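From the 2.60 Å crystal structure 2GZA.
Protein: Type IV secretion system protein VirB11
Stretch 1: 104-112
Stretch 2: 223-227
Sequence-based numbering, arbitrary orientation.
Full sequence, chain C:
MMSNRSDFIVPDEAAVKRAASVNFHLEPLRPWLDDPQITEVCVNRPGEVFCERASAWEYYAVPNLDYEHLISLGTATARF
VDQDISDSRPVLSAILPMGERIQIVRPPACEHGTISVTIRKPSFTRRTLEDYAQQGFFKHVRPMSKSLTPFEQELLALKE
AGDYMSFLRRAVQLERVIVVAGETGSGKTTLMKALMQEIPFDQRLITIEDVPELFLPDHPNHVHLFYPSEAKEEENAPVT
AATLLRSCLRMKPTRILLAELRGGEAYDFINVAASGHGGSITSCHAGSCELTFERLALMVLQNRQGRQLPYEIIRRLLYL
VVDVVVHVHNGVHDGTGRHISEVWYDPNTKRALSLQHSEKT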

# COMPACT_ATOMS: atom_id res chain seq x y z
N ILE C 104 23.00 17.47 -28.35
CA ILE C 104 24.26 16.92 -28.82
C ILE C 104 24.58 15.61 -28.11
O ILE C 104 24.57 15.52 -26.88
CB ILE C 104 25.44 17.91 -28.69
CG1 ILE C 104 25.13 19.21 -29.45
CG2 ILE C 104 26.74 17.28 -29.20
CD1 ILE C 104 26.24 20.24 -29.42
N VAL C 105 24.84 14.58 -28.92
CA VAL C 105 25.32 13.30 -28.42
C VAL C 105 26.71 13.04 -29.01
O VAL C 105 26.90 13.16 -30.22
CB VAL C 105 24.39 12.14 -28.80
CG1 VAL C 105 24.72 10.89 -27.98
CG2 VAL C 105 22.94 12.53 -28.61
N ARG C 106 27.66 12.70 -28.15
CA ARG C 106 29.02 12.38 -28.60
C ARG C 106 29.42 10.90 -28.38
O ARG C 106 28.77 10.20 -27.60
CB ARG C 106 30.05 13.38 -28.03
CG ARG C 106 30.32 13.27 -26.56
CD ARG C 106 31.75 13.66 -26.25
NE ARG C 106 32.65 12.50 -26.31
CZ ARG C 106 33.98 12.57 -26.40
NH1 ARG C 106 34.59 13.75 -26.45
NH2 ARG C 106 34.69 11.45 -26.45
N PRO C 107 30.46 10.43 -29.10
CA PRO C 107 31.01 9.10 -29.38
C PRO C 107 30.98 7.88 -28.44
O PRO C 107 31.06 6.76 -28.96
CB PRO C 107 32.44 9.41 -29.77
CG PRO C 107 32.27 10.59 -30.57
CD PRO C 107 31.23 11.43 -29.86
N PRO C 108 30.97 8.03 -27.11
CA PRO C 108 30.61 6.72 -26.54
C PRO C 108 29.11 6.44 -26.75
O PRO C 108 28.74 5.33 -27.12
CB PRO C 108 30.97 6.84 -25.06
CG PRO C 108 30.98 8.31 -24.78
CD PRO C 108 31.28 9.04 -26.08
N ALA C 109 28.27 7.46 -26.57
CA ALA C 109 26.82 7.27 -26.66
C ALA C 109 26.27 7.25 -28.10
O ALA C 109 25.13 6.83 -28.31
CB ALA C 109 26.10 8.30 -25.82
N CYS C 110 27.06 7.68 -29.07
CA CYS C 110 26.70 7.56 -30.48
C CYS C 110 27.82 6.88 -31.26
O CYS C 110 28.91 6.72 -30.75
CB CYS C 110 26.37 8.93 -31.10
SG CYS C 110 27.82 9.98 -31.42
N GLU C 111 27.54 6.49 -32.50
CA GLU C 111 28.50 5.83 -33.39
C GLU C 111 29.86 6.52 -33.35
O GLU C 111 29.93 7.75 -33.46
CB GLU C 111 27.97 5.82 -34.82
CG GLU C 111 28.75 4.99 -35.84
CD GLU C 111 28.21 5.10 -37.27
OE1 GLU C 111 27.01 5.38 -37.46
OE2 GLU C 111 28.99 4.92 -38.23
N HIS C 112 30.92 5.73 -33.21
CA HIS C 112 32.28 6.26 -33.14
C HIS C 112 32.66 7.00 -34.42
O HIS C 112 32.28 6.61 -35.52
CB HIS C 112 33.31 5.17 -32.81
CG HIS C 112 33.55 4.19 -33.91
ND1 HIS C 112 32.93 2.95 -33.96
CD2 HIS C 112 34.34 4.26 -35.00
CE1 HIS C 112 33.34 2.30 -35.03
NE2 HIS C 112 34.19 3.07 -35.68
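Stretch 2 223-227: VHLFY

Two backbone hydrogen bonds hold stretch 2 (223-227) against the loop end of stretch 1 (104-112). The shorter runs from Phe 226 N to Ala 109 O, 2.6 Å, and is nearly straight, with an N-H...O angle of 162°. The second runs from Glu 111 N to His 224 O, 3.0 Å, and is more bent, at 138°. Together they frame Cys 110 and Leu 225, whose CA atoms lie 4.2 Å apart and which form a single beta bridge. The pairing is antiparallel: Ala 109 sits beside Phe 226 (CA to CA 4.7 Å), Cys 110 beside Leu 225, and Glu 111 beside His 224 (CA to CA 5.5 Å), so stretch 2 rises in number as stretch 1 falls.

The same carbonyls also receive CA-H...O contacts. Leu 225 CA lies 3.1 Å from Ala 109 O, and Cys 110 CA lies 3.2 Å from His 224 O, so each oxygen faces both an amide and an alpha carbon of the opposing backbone. A third such contact joins Ala 109 CA to Phe 226 O at 3.4 Å.

Two waters extend the polar seam. Water 1 donates to Phe 226 O at 2.5 Å, measured from the water O, and weakly to Pro 108 O at 3.3 Å. Water 2 donates to Glu 111 OE1 and accepts from His 224 N, its O 2.8 Å from each, and so links a side-chain carboxylate to the strand backbone. The extended Glu 111 side chain (chi1 and chi2 both t) also brings OE1 to 3.1 Å from His 224 CD2, at the edge of the imidazole and near its plane; His 224 ND1 is hydrogen-bonded elsewhere in the structure.

The two backbones differ in kind. Residues 223-226 are the end of a strand that begins earlier in the chain, whereas stretch 1 leaves its own strand after Val 105 and turns through Pro 107 and Pro 108. That turn is tied by Ala 109 N to Arg 106 O, 3.0 Å, and by a weak bond from Cys 110 N to Arg 106 O, 3.4 Å. It brings Ala 109, Cys 110 and Glu 111 alongside the strand.

Packing completes the contact. Leu 225 points sideways from its CA, but the end of its side chain comes nearer: CD2 lies 3.8 Å from Val 105 CG1 and 4.1 Å from Cys 110 CB, forming a small apolar cluster that spans the turn. The Phe 226 ring (chi1 m) presents its edge to the backbone between Cys 110 and Glu 111, with CD1 3.9 Å from both Cys 110 C and Glu 111 N, while Phe 226 CB rests 3.8 Å from Pro 108 O. Tyr 227, by contrast, directs its CA-to-CB bond away and makes no contact with stretch 1. In all, 337 Å² is buried, counting both sides.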

# COMPACT_ATOMS: atom_id res chain seq x y z
N VAL C 223 20.84 8.01 -36.88
CA VAL C 223 21.81 8.13 -35.79
C VAL C 223 21.79 6.83 -34.99
O VAL C 223 20.73 6.38 -34.56
CB VAL C 223 21.50 9.34 -34.86
CG1 VAL C 223 22.45 9.38 -33.68
CG2 VAL C 223 21.59 10.66 -35.64
N HIS C 224 22.96 6.22 -34.81
CA HIS C 224 23.09 5.05 -33.94
C HIS C 224 23.51 5.49 -32.55
O HIS C 224 24.59 6.06 -32.39
CB HIS C 224 24.11 4.04 -34.47
CG HIS C 224 23.80 3.51 -35.83
ND1 HIS C 224 22.66 2.78 -36.10
CD2 HIS C 224 24.49 3.57 -36.99
CE1 HIS C 224 22.66 2.43 -37.37
NE2 HIS C 224 23.76 2.89 -37.93
N LEU C 225 22.65 5.25 -31.57
CA LEU C 225 22.98 5.53 -30.18
C LEU C 225 23.33 4.24 -29.43
O LEU C 225 22.80 3.17 -29.73
CB LEU C 225 21.85 6.27 -29.47
CG LEU C 225 21.35 7.60 -30.04
CD1 LEU C 225 20.13 8.08 -29.27
CD2 LEU C 225 22.44 8.67 -30.05
N PHE C 226 24.23 4.36 -28.46
CA PHE C 226 24.76 3.20 -27.75
C PHE C 226 24.83 3.40 -26.24
O PHE C 226 25.16 4.49 -25.77
CB PHE C 226 26.14 2.83 -28.29
CG PHE C 226 26.11 2.38 -29.71
CD1 PHE C 226 26.37 3.27 -30.74
CD2 PHE C 226 25.79 1.06 -30.02
CE1 PHE C 226 26.34 2.86 -32.06
CE2 PHE C 226 25.75 0.64 -31.34
CZ PHE C 226 26.03 1.54 -32.36
N TYR C 227 24.47 2.35 -25.49
CA TYR C 227 24.61 2.34 -24.04
C TYR C 227 25.56 1.20 -23.63
O TYR C 227 25.53 0.12 -24.23
CB TYR C 227 23.25 2.23 -23.33
CG TYR C 227 22.44 0.99 -23.66
CD1 TYR C 227 22.54 -0.16 -22.88
CD2 TYR C 227 21.56 0.98 -24.74
CE1 TYR C 227 21.79 -1.30 -23.18
CE2 TYR C 227 20.82 -0.16 -25.05
CZ TYR C 227 20.94 -1.29 -24.26
OH TYR C 227 20.21 -2.41 -24.57
O HOH W 1 27.18 4.59 -24.33
O HOH W 2 25.29 7.07 -36.09